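Local coordinates for N-isopropylammelide isopropylaminohydrolase (Burkholderia multivorans ATCC 17616, PDB 6NBO), which is a zinc-binding member of the amidohydrolase family, a group of enzymes built on a TIM-barrel fold, at residues 163-168 with 197-202; 203-208 with 234-239. All coordinates share one frame; numbering follows the deposited sequence.

In the fold
Both contacts involve helix 197-211, taken at successive levels: contact 1 uses its first turn and contact 2 the turns that follow, their centres about 13 Å apart. Contact 1 sets a loop against that helix near the surface and is only partly buried; contact 2 is buried and joins the helix to its neighbour, helix 223-239, in the outer layer of the barrel. The chemistry shifts accordingly, from leucine packing with a weak water bridge at an exposed lysine to an aromatic face covered by an arginine methylene. They meet where Leu165 touches Val203 and where Asp202 approaches Arg236 in a long, weak ion pair.

Contact 1: 163-168 with 197-202; sequences GVLKRP and PVKAVD
Leu165 reaches across from its loop to helix 197-211 with both methyl branches. CD1 settles against the backbone of the first turn, 3.6 Å from Ala200 N, and also meets the methyl of that residue, with Leu165 CD1 to Ala200 CB at 3.9 Å. CD2 faces the aliphatic part of Lys199, lying 4.0 Å from Lys199 CG. The lysine takes CG anti to its backbone N (chi1 -174°) and runs on extended, which lays its methylenes across the leucine and carries the amine to the loop side. There a water donates to Leu165 O at 2.7 Å and is weakly bonded by Lys199 NZ at 3.5 Å. In TIM-barrel terms, a loop following strand 153-159 packs on the helix that comes after the next strand, 184-188. Leu165 projects from a type I turn, Val164 to Arg167, closed by Arg167 N to Val164 O at 3.3 Å. Glu194, just ahead of the helix, grips the turn's entrance: its two carboxylate oxygens accept hydrogen bonds from the amides of Val164 and Leu165. At the far end, Arg167 forms a salt bridge to Asp132.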
loop_
_atom_site.group_PDB
_atom_site.type_symbol
_atom_site.label_atom_id
_atom_site.label_comp_id
_atom_site.label_asym_id
_atom_site.label_seq_id
_atom_site.Cartn_x
_atom_site.Cartn_y
_atom_site.Cartn_z
ATOM N N GLY A 163 1.100 15.465 -14.411
ATOM C CA GLY A 163 2.452 15.759 -14.844
ATOM C C GLY A 163 3.040 16.973 -14.134
ATOM O O GLY A 163 2.346 17.766 -13.499
ATOM N N VAL A 164 4.359 17.119 -14.264
ATOM C CA VAL A 164 5.118 18.197 -13.628
ATOM C C VAL A 164 5.634 19.210 -14.649
ATOM O O VAL A 164 5.419 20.417 -14.505
ATOM C CB VAL A 164 6.289 17.627 -12.798
ATOM C CG1 VAL A 164 7.034 18.763 -12.078
ATOM C CG2 VAL A 164 5.793 16.590 -11.830
ATOM N N LEU A 165 6.355 18.736 -15.672
ATOM C CA LEU A 165 7.162 19.636 -16.494
ATOM C C LEU A 165 6.313 20.626 -17.278
ATOM O O LEU A 165 6.701 21.789 -17.448
ATOM C CB LEU A 165 8.038 18.831 -17.458
ATOM C CG LEU A 165 9.120 17.960 -16.833
ATOM C CD1 LEU A 165 9.998 17.365 -17.957
ATOM C CD2 LEU A 165 9.949 18.791 -15.877
ATOM N N LYS A 166 5.178 20.182 -17.801
ATOM C CA LYS A 166 4.384 21.016 -18.690
ATOM C C LYS A 166 3.361 21.866 -17.955
ATOM O O LYS A 166 2.576 22.559 -18.599
ATOM C CB LYS A 166 3.669 20.149 -19.725
ATOM C CG LYS A 166 4.620 19.378 -20.628
ATOM C CD LYS A 166 3.868 18.624 -21.708
ATOM C CE LYS A 166 3.873 17.132 -21.444
ATOM N NZ LYS A 166 4.387 16.379 -22.632
ATOM N N ARG A 167 3.340 21.827 -16.632
ATOM C CA ARG A 167 2.338 22.560 -15.861
ATOM C C ARG A 167 3.068 23.510 -14.923
ATOM O O ARG A 167 3.503 23.099 -13.833
ATOM C CB ARG A 167 1.423 21.594 -15.105
ATOM C CG ARG A 167 0.568 20.762 -16.065
ATOM C CD ARG A 167 -0.406 19.830 -15.361
ATOM N NE ARG A 167 -1.300 20.562 -14.471
ATOM C CZ ARG A 167 -2.533 20.946 -14.784
ATOM N NH1 ARG A 167 -3.046 20.652 -15.977
ATOM N NH2 ARG A 167 -3.255 21.631 -13.898
ATOM N N PRO A 168 3.231 24.775 -15.315
ATOM C CA PRO A 168 4.046 25.715 -14.533
ATOM C C PRO A 168 3.646 25.758 -13.068
ATOM O O PRO A 168 2.460 25.776 -12.725
ATOM C CB PRO A 168 3.778 27.060 -15.216
ATOM C CG PRO A 168 3.427 26.696 -16.625
ATOM C CD PRO A 168 2.685 25.393 -16.538
ATOM N N PRO A 197 12.287 12.836 -20.489
ATOM C CA PRO A 197 12.460 11.926 -19.348
ATOM C C PRO A 197 13.632 12.292 -18.460
ATOM O O PRO A 197 13.551 12.137 -17.236
ATOM C CB PRO A 197 12.653 10.559 -20.024
ATOM C CG PRO A 197 13.188 10.888 -21.395
ATOM C CD PRO A 197 12.441 12.139 -21.778
ATOM N N VAL A 198 14.717 12.785 -19.044
ATOM C CA VAL A 198 15.878 13.156 -18.244
ATOM C C VAL A 198 15.546 14.356 -17.371
ATOM O O VAL A 198 15.834 14.369 -16.169
ATOM C CB VAL A 198 17.088 13.412 -19.156
ATOM C CG1 VAL A 198 18.216 14.106 -18.393
ATOM C CG2 VAL A 198 17.571 12.086 -19.757
ATOM N N LYS A 199 14.912 15.372 -17.954
ATOM C CA LYS A 199 14.530 16.534 -17.164
ATOM C C LYS A 199 13.529 16.152 -16.082
ATOM O O LYS A 199 13.638 16.602 -14.937
ATOM C CB LYS A 199 13.957 17.622 -18.066
ATOM C CG LYS A 199 13.666 18.918 -17.322
ATOM C CD LYS A 199 13.266 20.031 -18.276
ATOM C CE LYS A 199 12.793 21.267 -17.506
ATOM N NZ LYS A 199 12.099 22.243 -18.394
ATOM N N ALA A 200 12.566 15.290 -16.414
ATOM C CA ALA A 200 11.567 14.894 -15.426
ATOM C C ALA A 200 12.212 14.162 -14.251
ATOM O O ALA A 200 11.937 14.469 -13.086
ATOM C CB ALA A 200 10.491 14.028 -16.084
ATOM N N VAL A 201 13.089 13.201 -14.533
ATOM C CA VAL A 201 13.712 12.458 -13.444
ATOM C C VAL A 201 14.587 13.379 -12.600
ATOM O O VAL A 201 14.604 13.284 -11.367
ATOM C CB VAL A 201 14.498 11.262 -14.009
ATOM C CG1 VAL A 201 15.396 10.663 -12.952
ATOM C CG2 VAL A 201 13.526 10.217 -14.550
ATOM N N ASP A 202 15.324 14.282 -13.241
ATOM C CA ASP A 202 16.180 15.189 -12.487
ATOM C C ASP A 202 15.353 16.150 -11.632
ATOM O O ASP A 202 15.715 16.432 -10.484
ATOM C CB ASP A 202 17.094 15.955 -13.441
ATOM C CG ASP A 202 18.192 15.077 -14.062
ATOM O OD1 ASP A 202 18.401 13.920 -13.627
ATOM O OD2 ASP A 202 18.846 15.558 -15.002
HETATM O O HOH W 1 9.157 22.426 -16.585
#

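Contact 2: 203-208 with 234-239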
loop_
_atom_site.group_PDB
_atom_site.type_symbol
_atom_site.label_atom_id
_atom_site.label_comp_id
_atom_site.label_asym_id
_atom_site.label_seq_id
_atom_site.Cartn_x
_atom_site.Cartn_y
_atom_site.Cartn_z
ATOM N N VAL A 203 14.232 16.651 -12.153
ATOM C CA VAL A 203 13.405 17.570 -11.367
ATOM C C VAL A 203 12.845 16.864 -10.134
ATOM O O VAL A 203 12.940 17.366 -9.006
ATOM C CB VAL A 203 12.284 18.172 -12.234
ATOM C CG1 VAL A 203 11.199 18.804 -11.357
ATOM C CG2 VAL A 203 12.851 19.220 -13.205
ATOM N N LEU A 204 12.268 15.681 -10.327
ATOM C CA LEU A 204 11.670 14.954 -9.212
ATOM C C LEU A 204 12.717 14.556 -8.174
ATOM O O LEU A 204 12.514 14.747 -6.969
ATOM C CB LEU A 204 10.943 13.721 -9.740
ATOM C CG LEU A 204 9.651 13.975 -10.509
ATOM C CD1 LEU A 204 9.161 12.666 -11.128
ATOM C CD2 LEU A 204 8.600 14.578 -9.576
ATOM N N PHE A 205 13.841 13.973 -8.610
ATOM C CA PHE A 205 14.851 13.595 -7.622
ATOM C C PHE A 205 15.428 14.818 -6.918
ATOM O O PHE A 205 15.789 14.740 -5.738
ATOM C CB PHE A 205 15.965 12.755 -8.264
ATOM C CG PHE A 205 15.645 11.286 -8.309
ATOM C CD1 PHE A 205 14.836 10.770 -9.310
ATOM C CD2 PHE A 205 16.106 10.430 -7.314
ATOM C CE1 PHE A 205 14.512 9.412 -9.339
ATOM C CE2 PHE A 205 15.799 9.081 -7.339
ATOM C CZ PHE A 205 14.997 8.566 -8.350
ATOM N N GLY A 206 15.519 15.953 -7.617
ATOM C CA GLY A 206 15.998 17.162 -6.972
ATOM C C GLY A 206 15.087 17.597 -5.841
ATOM O O GLY A 206 15.551 17.948 -4.753
ATOM N N ILE A 207 13.779 17.558 -6.073
ATOM C CA ILE A 207 12.837 17.964 -5.034
ATOM C C ILE A 207 12.923 17.021 -3.844
ATOM O O ILE A 207 13.017 17.458 -2.693
ATOM C CB ILE A 207 11.407 18.030 -5.595
ATOM C CG1 ILE A 207 11.316 19.090 -6.696
ATOM C CG2 ILE A 207 10.387 18.307 -4.457
ATOM C CD1 ILE A 207 10.019 19.010 -7.498
ATOM N N ALA A 208 12.915 15.709 -4.103
ATOM C CA ALA A 208 12.970 14.753 -3.001
ATOM C C ALA A 208 14.271 14.894 -2.223
ATOM O O ALA A 208 14.277 14.835 -0.987
ATOM C CB ALA A 208 12.817 13.329 -3.531
ATOM N N LEU A 234 16.709 4.208 -11.993
ATOM C CA LEU A 234 17.669 3.445 -11.199
ATOM C C LEU A 234 19.054 4.090 -11.222
ATOM O O LEU A 234 19.770 4.072 -10.213
ATOM C CB LEU A 234 17.736 2.003 -11.711
ATOM C CG LEU A 234 16.428 1.201 -11.611
ATOM C CD1 LEU A 234 16.588 -0.173 -12.231
ATOM C CD2 LEU A 234 15.973 1.084 -10.163
ATOM N N GLN A 235 19.458 4.646 -12.370
ATOM C CA GLN A 235 20.723 5.379 -12.439
ATOM C C GLN A 235 20.757 6.510 -11.424
ATOM O O GLN A 235 21.743 6.689 -10.699
ATOM C CB GLN A 235 20.929 5.957 -13.837
ATOM C CG GLN A 235 21.364 4.991 -14.893
ATOM C CD GLN A 235 21.870 5.741 -16.113
ATOM O OE1 GLN A 235 22.584 6.734 -15.983
ATOM N NE2 GLN A 235 21.485 5.286 -17.297
ATOM N N ARG A 236 19.691 7.309 -11.388
ATOM C CA ARG A 236 19.634 8.433 -10.466
ATOM C C ARG A 236 19.596 7.945 -9.021
ATOM O O ARG A 236 20.255 8.518 -8.144
ATOM C CB ARG A 236 18.406 9.293 -10.788
ATOM C CG ARG A 236 18.559 10.750 -10.417
ATOM C CD ARG A 236 19.538 11.450 -11.357
ATOM N NE ARG A 236 19.976 12.736 -10.821
ATOM C CZ ARG A 236 21.216 12.993 -10.413
ATOM N NH1 ARG A 236 21.520 14.192 -9.933
ATOM N NH2 ARG A 236 22.159 12.060 -10.497
ATOM N N THR A 237 18.834 6.879 -8.761
ATOM C CA THR A 237 18.769 6.299 -7.420
ATOM C C THR A 237 20.155 5.913 -6.919
ATOM O O THR A 237 20.517 6.184 -5.768
ATOM C CB THR A 237 17.862 5.066 -7.429
ATOM O OG1 THR A 237 16.550 5.430 -7.879
ATOM C CG2 THR A 237 17.777 4.465 -6.031
ATOM N N ALA A 238 20.933 5.252 -7.773
ATOM C CA ALA A 238 22.285 4.853 -7.400
ATOM C C ALA A 238 23.192 6.067 -7.239
ATOM O O ALA A 238 23.951 6.158 -6.268
ATOM C CB ALA A 238 22.857 3.897 -8.446
ATOM N N ALA A 239 23.126 7.009 -8.183
ATOM C CA ALA A 239 24.022 8.162 -8.146
ATOM C C ALA A 239 23.829 8.983 -6.872
ATOM O O ALA A 239 24.801 9.480 -6.289
ATOM C CB ALA A 239 23.811 9.026 -9.391
#
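Phe205 and Arg236 mark the nearest approach of the two helical backbones, with a CA-to-CA distance of 7.6 Å, and the Phe205 ring reaches across the interval. The bond from CA to CB of each residue is directed at the opposite helix. Arg236 CG stands over one face of the Phe205 ring, displaced toward the rim: it lies 3.6 Å from Phe205 CG, and 4.0 Å from the centroid at 23° off the ring normal. This is the geometry of a CH-pi contact, made by a methylene and not by the charged end of the arginine. A turn at chi2 (71°) bends the arginine chain beyond CG, and the guanidinium plane is tilted 50° from the ring, so the two flat groups do not stack. Arg236 NE instead makes a long, weak ion pair with Asp202, one turn earlier on the helix that bears the phenylalanine. Further along the ring, Phe205 CZ comes to 3.5 Å from Thr237 OG1, which approaches obliquely. That hydroxyl is hydrogen-bonded to Ile233 O in its own helix, an arrangement that satisfies a buried polar atom beside an aromatic group. Around the ring, Phe205 also touches Leu215 and Val246, each at the start of a barrel strand, together with Leu240 and Met242 in the loop after helix 223-239; Thr237 shares Val246. The strands that begin here, 215-219 and 246-250, carry the zinc ligands His218 and His250 toward their other ends. Consecutive helices that pack on each other and on the parallel strands they surround form the outer layer of the (beta/alpha)8 barrel, or TIM barrel, of amidohydrolases; here the seam is one phenylalanine between an arginine methylene, a threonine and the ends of two strands.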